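Local coordinates for protein FimX (PDB 3HVA) that acts as a c-di-GMP receptor with GGDEF and EAL domains, this piece being the GGDEF domain, the whole protein possibly having phosphodiesterase activity, at residues A48-N53 with L135-A140. Sequence-based numbering, arbitrary orientation.
Sequences AYIHLN and LSIGVA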
# COMPACT_ATOMS: atom_id res chain seq x y z
N ALA A 48 4.85 -3.75 -0.72
CA ALA A 48 4.48 -2.50 -1.36
C ALA A 48 4.14 -1.46 -0.29
O ALA A 48 3.36 -1.73 0.62
CB ALA A 48 3.29 -2.71 -2.29
N TYR A 49 4.76 -0.30 -0.40
CA TYR A 49 4.54 0.80 0.53
C TYR A 49 3.81 1.90 -0.23
O TYR A 49 4.40 2.57 -1.08
CB TYR A 49 5.88 1.30 1.07
CG TYR A 49 5.80 2.13 2.33
CD1 TYR A 49 6.07 1.57 3.58
CD2 TYR A 49 5.49 3.48 2.28
CE1 TYR A 49 6.01 2.33 4.73
CE2 TYR A 49 5.42 4.24 3.42
CZ TYR A 49 5.69 3.66 4.65
OH TYR A 49 5.63 4.43 5.79
N ILE A 50 2.52 2.08 0.06
CA ILE A 50 1.68 2.94 -0.77
C ILE A 50 1.31 4.27 -0.12
O ILE A 50 0.67 4.31 0.93
CB ILE A 50 0.38 2.21 -1.18
CG1 ILE A 50 0.71 0.81 -1.71
CG2 ILE A 50 -0.37 3.01 -2.23
CD1 ILE A 50 -0.51 -0.05 -1.98
N HIS A 51 1.71 5.36 -0.77
CA HIS A 51 1.30 6.70 -0.38
C HIS A 51 0.06 7.11 -1.17
O HIS A 51 -0.01 6.86 -2.38
CB HIS A 51 2.40 7.72 -0.69
CG HIS A 51 3.54 7.71 0.28
ND1 HIS A 51 3.36 7.83 1.64
CD2 HIS A 51 4.87 7.64 0.09
CE1 HIS A 51 4.53 7.81 2.25
NE2 HIS A 51 5.47 7.69 1.32
N LEU A 52 -0.90 7.73 -0.51
CA LEU A 52 -1.92 8.47 -1.24
C LEU A 52 -1.33 9.84 -1.53
O LEU A 52 -1.01 10.59 -0.61
CB LEU A 52 -3.21 8.62 -0.43
CG LEU A 52 -4.15 9.69 -0.99
CD1 LEU A 52 -4.45 9.43 -2.46
CD2 LEU A 52 -5.43 9.80 -0.19
N ASN A 53 -1.16 10.15 -2.81
CA ASN A 53 -0.56 11.42 -3.20
C ASN A 53 -1.46 12.61 -2.87
O ASN A 53 -2.67 12.55 -3.03
CB ASN A 53 -0.20 11.41 -4.69
CG ASN A 53 1.05 10.61 -4.98
OD1 ASN A 53 1.19 10.02 -6.05
ND2 ASN A 53 1.97 10.58 -4.02
N LEU A 135 -1.22 7.54 -6.76
CA LEU A 135 -0.49 6.89 -5.68
C LEU A 135 1.01 6.92 -5.92
O LEU A 135 1.46 7.01 -7.06
CB LEU A 135 -0.95 5.44 -5.53
CG LEU A 135 -2.46 5.19 -5.47
CD1 LEU A 135 -2.75 3.71 -5.38
CD2 LEU A 135 -3.08 5.93 -4.30
N SER A 136 1.77 6.86 -4.84
CA SER A 136 3.21 6.70 -4.92
C SER A 136 3.58 5.39 -4.24
O SER A 136 3.39 5.23 -3.03
CB SER A 136 3.94 7.87 -4.26
OG SER A 136 3.87 9.03 -5.07
N ILE A 137 4.10 4.44 -5.01
CA ILE A 137 4.35 3.10 -4.51
C ILE A 137 5.83 2.78 -4.39
O ILE A 137 6.56 2.77 -5.37
CB ILE A 137 3.67 2.04 -5.39
CG1 ILE A 137 2.17 2.31 -5.50
CG2 ILE A 137 3.93 0.65 -4.84
CD1 ILE A 137 1.42 1.31 -6.34
N GLY A 138 6.26 2.51 -3.16
CA GLY A 138 7.60 2.03 -2.90
C GLY A 138 7.58 0.52 -2.76
O GLY A 138 6.81 -0.02 -1.97
N VAL A 139 8.43 -0.15 -3.53
CA VAL A 139 8.43 -1.61 -3.56
C VAL A 139 9.77 -2.18 -3.09
O VAL A 139 10.83 -1.70 -3.48
CB VAL A 139 8.14 -2.13 -4.99
CG1 VAL A 139 7.85 -3.62 -4.97
CG2 VAL A 139 6.97 -1.36 -5.59
N ALA A 140 9.70 -3.20 -2.24
CA ALA A 140 10.91 -3.86 -1.74
C ALA A 140 10.73 -5.36 -1.58
O ALA A 140 9.73 -5.82 -1.02
CB ALA A 140 11.35 -3.23 -0.42
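With CG1 of Ile50 set anti to the carbonyl carbon (chi1 -48°), its CG2 branch is left to lean across the strand pair, against CD1 of Leu135 at 4.0 Å and, more loosely, CG1 of Ile137. Leu135, turned the same way about its first torsion (chi1 -49°), spreads its two methyls: its side chain crosses that of Ile50 at a slant, CD1 touching CG2, while CD2 meets Leu52 CD1 at 4.2 Å. Ala48 CB touches Ile137 CG2 on this same apolar face, which helices 55-82 and 105-120 cover. Four backbone bonds tie the antiparallel strands. Tyr49 N to Gly138 O is short, 2.6 Å; Gly138 N returns to Tyr49 O at 2.8 Å. His51 N reaches Ser136 O at 2.8 Å, and Ser136 N answers to His51 O at 3.0 Å. On the other face, Gly138 brings no side chain opposite Tyr49, whose CB sits 3.4 Å from Gly138 O and whose ring leads off to stack on His157. His51 packs its CB against Ser136 CB at 3.9 Å, and its NE2 is held by Asp161 of helix 149-164, the helix over this side. Strands 45-52 and 135-142 lie side by side within the mixed sheet, flanked by strands 95-101 and 170-172 and sandwiched between helices in the alpha/beta fold that GGDEF domains share with nucleotide cyclases.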